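Local coordinates for protein transcription initiation factor TFIID subunit 5 (Encephalitozoon cuniculi, PDB 2J4B) that serves as a subunit of the general transcription factor TFIID, probably mediating regulation of RNA polymerase II transcription, and is represented here by its N-terminal NTD2 domain, at residues Y12-T17 / I111-E116; L37-Y42 / Y91-S96; Y105-L110 / I132-G137. All coordinates share one frame; numbering follows the deposited sequence.

Interaction 1. Residues Y12-T17 / I111-E116; sequences YVSLKT and INFLEE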
loop_
_atom_site.group_PDB
_atom_site.type_symbol
_atom_site.label_atom_id
_atom_site.label_comp_id
_atom_site.label_asym_id
_atom_site.label_seq_id
_atom_site.Cartn_x
_atom_site.Cartn_y
_atom_site.Cartn_z
ATOM N N TYR A 12 2.389 -4.070 -7.127
ATOM C CA TYR A 12 1.144 -4.050 -6.386
ATOM C C TYR A 12 0.227 -5.188 -6.829
ATOM O O TYR A 12 -0.233 -5.976 -6.007
ATOM C CB TYR A 12 0.450 -2.706 -6.588
ATOM C CG TYR A 12 -0.889 -2.600 -5.901
ATOM C CD1 TYR A 12 -0.981 -2.136 -4.598
ATOM C CD2 TYR A 12 -2.055 -2.953 -6.555
ATOM C CE1 TYR A 12 -2.191 -2.038 -3.962
ATOM C CE2 TYR A 12 -3.275 -2.858 -5.928
ATOM C CZ TYR A 12 -3.340 -2.397 -4.634
ATOM O OH TYR A 12 -4.559 -2.297 -4.001
ATOM N N VAL A 13 -0.030 -5.267 -8.130
ATOM C CA VAL A 13 -0.819 -6.355 -8.715
ATOM C C VAL A 13 -0.294 -7.750 -8.370
ATOM O O VAL A 13 -1.052 -8.623 -7.967
ATOM C CB VAL A 13 -0.856 -6.241 -10.261
ATOM C CG1 VAL A 13 -1.579 -7.440 -10.863
ATOM C CG2 VAL A 13 -1.514 -4.917 -10.700
ATOM N N SER A 14 1.001 -7.960 -8.556
ATOM C CA SER A 14 1.622 -9.266 -8.325
ATOM C C SER A 14 1.518 -9.690 -6.845
ATOM O O SER A 14 1.313 -10.873 -6.536
ATOM C CB SER A 14 3.080 -9.227 -8.794
ATOM O OG SER A 14 3.915 -10.013 -7.965
ATOM N N LEU A 15 1.646 -8.721 -5.944
ATOM C CA LEU A 15 1.343 -8.932 -4.533
ATOM C C LEU A 15 -0.141 -9.213 -4.322
ATOM O O LEU A 15 -0.512 -10.179 -3.675
ATOM C CB LEU A 15 1.749 -7.716 -3.714
ATOM C CG LEU A 15 1.369 -7.757 -2.231
ATOM C CD1 LEU A 15 1.961 -8.971 -1.516
ATOM C CD2 LEU A 15 1.786 -6.447 -1.579
ATOM N N LYS A 16 -0.992 -8.361 -4.871
ATOM C CA LYS A 16 -2.436 -8.566 -4.790
ATOM C C LYS A 16 -2.846 -9.975 -5.231
ATOM O O LYS A 16 -3.646 -10.621 -4.567
ATOM C CB LYS A 16 -3.159 -7.528 -5.641
ATOM C CG LYS A 16 -4.671 -7.601 -5.569
ATOM C CD LYS A 16 -5.311 -6.538 -6.454
ATOM C CE LYS A 16 -6.743 -6.883 -6.771
ATOM N NZ LYS A 16 -7.301 -5.997 -7.820
ATOM N N THR A 17 -2.289 -10.445 -6.341
ATOM C CA THR A 17 -2.653 -11.742 -6.896
ATOM C C THR A 17 -2.174 -12.900 -6.016
ATOM O O THR A 17 -2.820 -13.960 -5.942
ATOM C CB THR A 17 -2.069 -11.906 -8.314
ATOM O OG1 THR A 17 -2.470 -10.789 -9.124
ATOM C CG2 THR A 17 -2.530 -13.204 -8.939
ATOM N N ILE A 111 7.184 -11.863 3.658
ATOM C CA ILE A 111 8.536 -11.336 3.415
ATOM C C ILE A 111 9.317 -12.270 2.504
ATOM O O ILE A 111 10.092 -11.820 1.668
ATOM C CB ILE A 111 9.347 -11.102 4.727
ATOM C CG1 ILE A 111 8.548 -10.274 5.737
ATOM C CG2 ILE A 111 10.642 -10.378 4.409
ATOM C CD1 ILE A 111 8.354 -8.864 5.330
ATOM N N ASN A 112 9.102 -13.569 2.680
ATOM C CA ASN A 112 9.632 -14.572 1.765
ATOM C C ASN A 112 9.184 -14.248 0.348
ATOM O O ASN A 112 9.977 -14.241 -0.586
ATOM C CB ASN A 112 9.151 -15.981 2.155
ATOM C CG ASN A 112 9.763 -16.490 3.458
ATOM O OD1 ASN A 112 10.740 -15.949 3.959
ATOM N ND2 ASN A 112 9.182 -17.543 4.007
ATOM N N PHE A 113 7.903 -13.959 0.182
ATOM C CA PHE A 113 7.375 -13.634 -1.152
ATOM C C PHE A 113 8.020 -12.380 -1.758
ATOM O O PHE A 113 8.427 -12.377 -2.920
ATOM C CB PHE A 113 5.851 -13.453 -1.104
ATOM C CG PHE A 113 5.280 -13.039 -2.400
ATOM C CD1 PHE A 113 5.211 -13.937 -3.451
ATOM C CD2 PHE A 113 4.861 -11.748 -2.604
ATOM C CE1 PHE A 113 4.716 -13.552 -4.659
ATOM C CE2 PHE A 113 4.372 -11.358 -3.828
ATOM C CZ PHE A 113 4.288 -12.253 -4.842
ATOM N N LEU A 114 8.109 -11.312 -0.972
ATOM C CA LEU A 114 8.721 -10.063 -1.457
ATOM C C LEU A 114 10.225 -10.202 -1.746
ATOM O O LEU A 114 10.724 -9.669 -2.732
ATOM C CB LEU A 114 8.489 -8.931 -0.465
ATOM C CG LEU A 114 7.034 -8.621 -0.110
ATOM C CD1 LEU A 114 6.985 -7.760 1.163
ATOM C CD2 LEU A 114 6.325 -7.943 -1.282
ATOM N N GLU A 115 10.941 -10.922 -0.890
ATOM C CA GLU A 115 12.379 -11.190 -1.110
ATOM C C GLU A 115 12.664 -12.156 -2.257
ATOM O O GLU A 115 13.671 -12.025 -2.961
ATOM C CB GLU A 115 13.022 -11.748 0.159
ATOM C CG GLU A 115 13.273 -10.692 1.219
ATOM C CD GLU A 115 13.925 -11.251 2.478
ATOM O OE1 GLU A 115 13.692 -12.433 2.837
ATOM O OE2 GLU A 115 14.680 -10.486 3.107
ATOM N N GLU A 116 11.800 -13.148 -2.435
ATOM C CA GLU A 116 12.015 -14.133 -3.489
ATOM C C GLU A 116 11.737 -13.535 -4.866
ATOM O O GLU A 116 12.253 -14.010 -5.874
ATOM C CB GLU A 116 11.142 -15.366 -3.258
ATOM C CG GLU A 116 11.334 -16.467 -4.311
ATOM C CD GLU A 116 10.832 -17.821 -3.829
ATOM O OE1 GLU A 116 9.950 -17.848 -2.929
ATOM O OE2 GLU A 116 11.318 -18.859 -4.332
#

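Interaction 2. Residues L37-Y42 / Y91-S96; sequences LFIHIY and YTFKNS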
loop_
_atom_site.group_PDB
_atom_site.type_symbol
_atom_site.label_atom_id
_atom_site.label_comp_id
_atom_site.label_asym_id
_atom_site.label_seq_id
_atom_site.Cartn_x
_atom_site.Cartn_y
_atom_site.Cartn_z
ATOM N N LEU A 37 -0.125 0.567 0.960
ATOM C CA LEU A 37 0.716 0.429 -0.218
ATOM C C LEU A 37 0.115 1.170 -1.424
ATOM O O LEU A 37 0.822 1.861 -2.161
ATOM C CB LEU A 37 0.880 -1.043 -0.565
ATOM C CG LEU A 37 1.693 -1.346 -1.827
ATOM C CD1 LEU A 37 3.008 -0.518 -1.922
ATOM C CD2 LEU A 37 1.967 -2.875 -1.879
ATOM N N PHE A 38 -1.194 0.996 -1.607
ATOM C CA PHE A 38 -1.968 1.651 -2.659
ATOM C C PHE A 38 -1.862 3.177 -2.649
ATOM O O PHE A 38 -1.555 3.796 -3.657
ATOM C CB PHE A 38 -3.433 1.246 -2.507
ATOM C CG PHE A 38 -4.388 2.034 -3.343
ATOM C CD1 PHE A 38 -4.540 1.762 -4.691
ATOM C CD2 PHE A 38 -5.188 3.009 -2.767
ATOM C CE1 PHE A 38 -5.467 2.469 -5.460
ATOM C CE2 PHE A 38 -6.130 3.715 -3.521
ATOM C CZ PHE A 38 -6.263 3.444 -4.865
ATOM N N ILE A 39 -2.131 3.773 -1.502
ATOM C CA ILE A 39 -2.035 5.222 -1.359
ATOM C C ILE A 39 -0.610 5.629 -1.650
ATOM O O ILE A 39 -0.360 6.587 -2.376
ATOM C CB ILE A 39 -2.431 5.675 0.069
ATOM C CG1 ILE A 39 -3.931 5.435 0.300
ATOM C CG2 ILE A 39 -2.089 7.149 0.293
ATOM C CD1 ILE A 39 -4.834 6.112 -0.719
ATOM N N HIS A 40 0.335 4.874 -1.101
ATOM C CA HIS A 40 1.736 5.227 -1.244
ATOM C C HIS A 40 2.188 5.224 -2.699
ATOM O O HIS A 40 3.002 6.054 -3.092
ATOM C CB HIS A 40 2.628 4.326 -0.387
ATOM C CG HIS A 40 2.848 4.849 0.992
ATOM N ND1 HIS A 40 3.451 6.062 1.237
ATOM C CD2 HIS A 40 2.537 4.331 2.202
ATOM C CE1 HIS A 40 3.511 6.266 2.539
ATOM N NE2 HIS A 40 2.959 5.230 3.149
ATOM N N ILE A 41 1.699 4.275 -3.482
ATOM C CA ILE A 41 1.967 4.273 -4.931
ATOM C C ILE A 41 1.353 5.494 -5.638
ATOM O O ILE A 41 1.998 6.147 -6.463
ATOM C CB ILE A 41 1.458 2.961 -5.580
ATOM C CG1 ILE A 41 2.308 1.780 -5.063
ATOM C CG2 ILE A 41 1.495 3.055 -7.095
ATOM C CD1 ILE A 41 1.723 0.419 -5.382
ATOM N N TYR A 42 0.112 5.804 -5.289
ATOM C CA TYR A 42 -0.571 6.987 -5.775
ATOM C C TYR A 42 0.199 8.272 -5.473
ATOM O O TYR A 42 0.409 9.102 -6.350
ATOM C CB TYR A 42 -1.932 7.051 -5.117
ATOM C CG TYR A 42 -2.845 8.163 -5.578
ATOM C CD1 TYR A 42 -3.337 8.192 -6.887
ATOM C CD2 TYR A 42 -3.265 9.153 -4.693
ATOM C CE1 TYR A 42 -4.198 9.188 -7.309
ATOM C CE2 TYR A 42 -4.133 10.163 -5.115
ATOM C CZ TYR A 42 -4.593 10.165 -6.427
ATOM O OH TYR A 42 -5.448 11.149 -6.860
ATOM N N TYR A 91 -0.840 14.705 3.895
ATOM C CA TYR A 91 0.520 14.965 4.354
ATOM C C TYR A 91 0.886 14.024 5.471
ATOM O O TYR A 91 1.955 13.422 5.461
ATOM C CB TYR A 91 0.651 16.410 4.848
ATOM C CG TYR A 91 2.061 16.835 5.201
ATOM C CD1 TYR A 91 2.954 17.234 4.220
ATOM C CD2 TYR A 91 2.490 16.854 6.519
ATOM C CE1 TYR A 91 4.245 17.626 4.544
ATOM C CE2 TYR A 91 3.779 17.254 6.857
ATOM C CZ TYR A 91 4.647 17.636 5.872
ATOM O OH TYR A 91 5.921 18.026 6.221
ATOM N N THR A 92 -0.008 13.904 6.441
ATOM C CA THR A 92 0.212 13.016 7.577
ATOM C C THR A 92 0.405 11.589 7.107
ATOM O O THR A 92 1.280 10.885 7.593
ATOM C CB THR A 92 -0.946 13.066 8.558
ATOM O OG1 THR A 92 -0.939 14.330 9.216
ATOM C CG2 THR A 92 -0.809 11.970 9.598
ATOM N N PHE A 93 -0.399 11.168 6.139
ATOM C CA PHE A 93 -0.285 9.822 5.635
ATOM C C PHE A 93 1.082 9.589 4.962
ATOM O O PHE A 93 1.681 8.524 5.093
ATOM C CB PHE A 93 -1.424 9.505 4.669
ATOM C CG PHE A 93 -1.535 8.044 4.363
ATOM C CD1 PHE A 93 -0.617 7.431 3.540
ATOM C CD2 PHE A 93 -2.527 7.272 4.947
ATOM C CE1 PHE A 93 -0.686 6.084 3.288
ATOM C CE2 PHE A 93 -2.612 5.920 4.685
ATOM C CZ PHE A 93 -1.688 5.327 3.855
ATOM N N LYS A 94 1.570 10.591 4.242
ATOM C CA LYS A 94 2.804 10.454 3.502
ATOM C C LYS A 94 4.030 10.427 4.411
ATOM O O LYS A 94 5.029 9.788 4.096
ATOM C CB LYS A 94 2.955 11.602 2.491
ATOM C CG LYS A 94 4.096 11.367 1.511
ATOM C CD LYS A 94 4.220 12.454 0.479
ATOM C CE LYS A 94 5.513 13.267 0.635
ATOM N NZ LYS A 94 5.325 14.479 1.504
ATOM N N ASN A 95 3.949 11.137 5.530
ATOM C CA ASN A 95 5.115 11.373 6.375
ATOM C C ASN A 95 5.106 10.609 7.698
ATOM O O ASN A 95 6.067 10.705 8.461
ATOM C CB ASN A 95 5.222 12.863 6.656
ATOM C CG ASN A 95 5.489 13.658 5.403
ATOM O OD1 ASN A 95 6.342 13.278 4.598
ATOM N ND2 ASN A 95 4.756 14.751 5.216
ATOM N N SER A 96 4.031 9.864 7.972
ATOM C CA SER A 96 3.903 9.119 9.230
ATOM C C SER A 96 3.746 7.635 8.998
ATOM O O SER A 96 3.508 7.189 7.871
ATOM C CB SER A 96 2.706 9.614 10.024
ATOM O OG SER A 96 2.977 10.896 10.552
HETATM O O HOH W 1 2.273 5.372 5.639
#

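Interaction 3. Residues Y105-L110 / I132-G137; sequences YAFDLL and IKVYVG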
loop_
_atom_site.group_PDB
_atom_site.type_symbol
_atom_site.label_atom_id
_atom_site.label_comp_id
_atom_site.label_asym_id
_atom_site.label_seq_id
_atom_site.Cartn_x
_atom_site.Cartn_y
_atom_site.Cartn_z
ATOM N N TYR A 105 3.215 -16.238 11.053
ATOM C CA TYR A 105 3.265 -17.005 9.813
ATOM C C TYR A 105 2.962 -16.156 8.552
ATOM O O TYR A 105 3.716 -16.182 7.592
ATOM C CB TYR A 105 2.314 -18.191 9.895
ATOM C CG TYR A 105 2.611 -19.112 11.047
ATOM C CD1 TYR A 105 3.845 -19.734 11.157
ATOM C CD2 TYR A 105 1.662 -19.353 12.040
ATOM C CE1 TYR A 105 4.129 -20.565 12.217
ATOM C CE2 TYR A 105 1.939 -20.194 13.099
ATOM C CZ TYR A 105 3.178 -20.791 13.182
ATOM O OH TYR A 105 3.482 -21.632 14.238
ATOM N N ALA A 106 1.848 -15.428 8.559
ATOM C CA ALA A 106 1.506 -14.501 7.473
ATOM C C ALA A 106 2.663 -13.553 7.178
ATOM O O ALA A 106 3.034 -13.337 6.010
ATOM C CB ALA A 106 0.257 -13.701 7.830
ATOM N N PHE A 107 3.222 -12.981 8.241
ATOM C CA PHE A 107 4.404 -12.150 8.112
ATOM C C PHE A 107 5.510 -12.903 7.362
ATOM O O PHE A 107 6.029 -12.417 6.361
ATOM C CB PHE A 107 4.912 -11.718 9.495
ATOM C CG PHE A 107 6.087 -10.783 9.454
ATOM C CD1 PHE A 107 5.948 -9.490 8.958
ATOM C CD2 PHE A 107 7.327 -11.183 9.933
ATOM C CE1 PHE A 107 7.026 -8.613 8.949
ATOM C CE2 PHE A 107 8.402 -10.328 9.924
ATOM C CZ PHE A 107 8.263 -9.045 9.428
ATOM N N ASP A 108 5.871 -14.084 7.848
ATOM C CA ASP A 108 6.969 -14.829 7.244
ATOM C C ASP A 108 6.688 -15.160 5.762
ATOM O O ASP A 108 7.522 -14.910 4.880
ATOM C CB ASP A 108 7.289 -16.076 8.057
ATOM C CG ASP A 108 8.691 -16.576 7.806
ATOM O OD1 ASP A 108 9.012 -16.901 6.645
ATOM O OD2 ASP A 108 9.498 -16.629 8.755
ATOM N N LEU A 109 5.509 -15.684 5.472
ATOM C CA LEU A 109 5.125 -15.897 4.084
ATOM C C LEU A 109 5.278 -14.609 3.273
ATOM O O LEU A 109 5.811 -14.638 2.156
ATOM C CB LEU A 109 3.696 -16.452 3.990
ATOM C CG LEU A 109 3.612 -17.921 4.429
ATOM C CD1 LEU A 109 2.174 -18.337 4.737
ATOM C CD2 LEU A 109 4.246 -18.864 3.387
ATOM N N LEU A 110 4.831 -13.485 3.844
ATOM C CA LEU A 110 4.824 -12.188 3.143
ATOM C C LEU A 110 6.213 -11.700 2.766
ATOM O O LEU A 110 6.402 -11.182 1.676
ATOM C CB LEU A 110 4.130 -11.108 3.986
ATOM C CG LEU A 110 4.209 -9.652 3.473
ATOM C CD1 LEU A 110 3.394 -9.459 2.158
ATOM C CD2 LEU A 110 3.766 -8.688 4.533
ATOM N N ILE A 132 4.635 -2.629 11.490
ATOM C CA ILE A 132 3.986 -3.933 11.603
ATOM C C ILE A 132 4.301 -4.585 12.959
ATOM O O ILE A 132 5.448 -4.874 13.256
ATOM C CB ILE A 132 4.420 -4.892 10.471
ATOM C CG1 ILE A 132 4.186 -4.255 9.088
ATOM C CG2 ILE A 132 3.680 -6.233 10.572
ATOM C CD1 ILE A 132 4.663 -5.129 7.879
ATOM N N LYS A 133 3.270 -4.796 13.774
ATOM C CA LYS A 133 3.388 -5.594 14.975
ATOM C C LYS A 133 3.190 -7.072 14.673
ATOM O O LYS A 133 2.086 -7.493 14.316
ATOM C CB LYS A 133 2.362 -5.163 16.005
ATOM C CG LYS A 133 2.397 -6.043 17.257
ATOM C CD LYS A 133 1.537 -5.489 18.348
ATOM C CE LYS A 133 1.093 -6.589 19.268
ATOM N NZ LYS A 133 2.232 -7.434 19.656
ATOM N N VAL A 134 4.249 -7.868 14.839
ATOM C CA VAL A 134 4.201 -9.298 14.493
ATOM C C VAL A 134 3.852 -10.092 15.742
ATOM O O VAL A 134 4.659 -10.185 16.664
ATOM C CB VAL A 134 5.538 -9.791 13.880
ATOM C CG1 VAL A 134 5.495 -11.294 13.570
ATOM C CG2 VAL A 134 5.888 -8.996 12.635
ATOM N N TYR A 135 2.628 -10.622 15.790
ATOM C CA TYR A 135 2.178 -11.401 16.940
ATOM C C TYR A 135 2.854 -12.747 16.900
ATOM O O TYR A 135 2.758 -13.452 15.893
ATOM C CB TYR A 135 0.653 -11.609 16.990
ATOM C CG TYR A 135 0.295 -12.552 18.117
ATOM C CD1 TYR A 135 0.219 -12.106 19.437
ATOM C CD2 TYR A 135 0.136 -13.911 17.887
ATOM C CE1 TYR A 135 -0.051 -12.983 20.472
ATOM C CE2 TYR A 135 -0.137 -14.795 18.931
ATOM C CZ TYR A 135 -0.218 -14.327 20.204
ATOM O OH TYR A 135 -0.481 -15.215 21.214
ATOM N N VAL A 136 3.515 -13.102 18.006
ATOM C CA VAL A 136 4.289 -14.339 18.088
ATOM C C VAL A 136 3.672 -15.303 19.080
ATOM O O VAL A 136 3.298 -14.911 20.193
ATOM C CB VAL A 136 5.730 -14.077 18.550
ATOM C CG1 VAL A 136 6.469 -15.390 18.717
ATOM C CG2 VAL A 136 6.436 -13.181 17.573
ATOM N N GLY A 137 3.581 -16.568 18.686
ATOM C CA GLY A 137 3.136 -17.628 19.605
ATOM C C GLY A 137 2.261 -18.650 18.904
ATOM O O GLY A 137 2.049 -18.542 17.689
#

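Interaction 1. Residues Y12-T17 / I111-E116
Phe113 carries its ring out from the helix on the bond anti to the backbone nitrogen (chi1 176°), and Leu15 sets its CG in the same way (chi1 175°), bringing its CD1 methyl up to that ring. Each CG thus lies beside its own carbonyl carbon, and the two side chains slant across one another rather than running alongside. The outer ring atoms CE2 and CZ do most of the touching, and they meet the other helix obliquely. CE2 of Phe113 sits 3.9 Å from Leu15 CA and 4.1 Å from Leu15 CD1. CZ of Phe113 comes to 3.7 Å from the backbone oxygen O of Ser14. The hydroxyl of Ser14 adds a looser approach, with OG 3.9 Å from CZ of Phe113. A second, wider apolar contact joins Leu15 CD1 to Leu114 CD2 at 4.5 Å.

The segments belong to helices 8-21 and 104-116, which run roughly antiparallel, at 141°, and come no closer than 11.5 Å between their local axes. That is a wide spacing, and the long reach of Phe113 is what spans it. Surrounding groups complete the packing within the NTD2 domain: Trp18, one turn further along helix 8-21, stacks on the Phe113 ring, and Ile122 of helix 120-129 touches both Leu15 and Leu114.

No hydrogen bond or charge pair crosses between the two segments. The contact therefore rests on van der Waals packing of an aromatic ring against carbon and backbone atoms of a helical turn, the polar ones among them being O and OG of Ser14.

Interaction 2. Residues L37-Y42 / Y91-S96
Ile39 and Phe93 supply the apolar part of the contact, as a CH-pi interaction. The CG2 methyl of Ile39 lies over one face of the Phe93 ring, 3.9 Å from its centroid and 30° off the ring normal, so it sits toward the CE1 side rather than above the middle. Its nearest ring atom is CE1 of Phe93, at 3.5 Å. CB of Ile39 also lies near CE1, and leans toward CZ where the methyl leans toward CD1. The CG of Phe93 stands anti to the backbone nitrogen (chi1 -167°), a setting that projects the ring toward helix 34-47.

The aromatic part pairs Phe93 with His40. The two rings meet obliquely, their planes inclined at 51° and their centroids 5.3 Å apart. Phe93 CE1 rests over one face of the imidazole, toward its rim, 3.7 Å from NE2 of His40. Outside the two segments, His129 stacks on the same imidazole.

These residues join helix 34-47 to helix 88-95 in the largely helical NTD2 domain. The local axes are 10.6 Å apart and nearly perpendicular, so few residues of either helix can meet. Pro36 also packs on Phe93 from helix 34-47.

The polar part runs through a water in the plane of the His40 ring. NE2 of His40 lies 2.6 Å from that water, with the direction of the bond unsettled. The water is also placed to donate to the backbone oxygen of Ser96, the first residue to leave helical geometry at the end of helix 88-95, although other acceptors may compete for its protons.

Interaction 3. Residues Y105-L110 / I132-G137
One face of the Phe107 ring is occupied by the CG2 methyl of Val134, which stands over the centre of the ring, 3.6 Å from its centroid and only 8° off the normal. The methyl is consequently almost equally distant from all six ring carbons, a textbook CH-pi geometry; CG of Phe107 is 3.7 Å from it and CZ 4.0 Å. Val134 CG1 reaches the base of the same side chain, at 4.1 Å from CB of Phe107. Toward the ring's CD1 side, CG2 of Ile132 approaches more obliquely, 4.3 Å from that carbon.

The valine can lower one methyl onto the ring because its CG2 lies anti to the carbonyl carbon, beside the backbone nitrogen, while CG1 takes the position anti to that nitrogen (chi1 178°). Ile132 and Val134 alternate with Lys133 along the strand, so both face the helix. Lys133 joins the strand to its neighbour through backbone hydrogen bonds with Leu100 and Met102. The contact lies near the surface, and no hydrogen bond links the two segments.

Strand 130-135 runs parallel to strand 98-103, and the chain passes between them through helices 104-116 and 120-129. Packing of helix 104-116 on the second strand is thus part of a beta-alpha-beta crossover whose connection contains two helices.

How the interactions relate
Helix 104-116 serves both interaction 1 and interaction 3, whose centres are 15 Å apart, and the two meet where Leu15 CD1 lies 4.0 Å from Leu110 CD1. Along the sequence their segments alternate. The shared helix packs against the N-terminal helix in one contact and the C-terminal strand in the other. Interactions 1 and 2, with centres 19 Å apart on opposite sides of the chain's centre, touch through side-chain packing of helix 8-21 on helix 34-47: Leu15 CD2 is 3.6 Å from Leu37 CD2, and Tyr12 CB is 3.6 Å from Ile41 CD1. Interactions 2 and 3 remain separate, with nearest atoms about 8 Å apart. Together they illustrate how a small, mainly helical domain is assembled from largely apolar contacts.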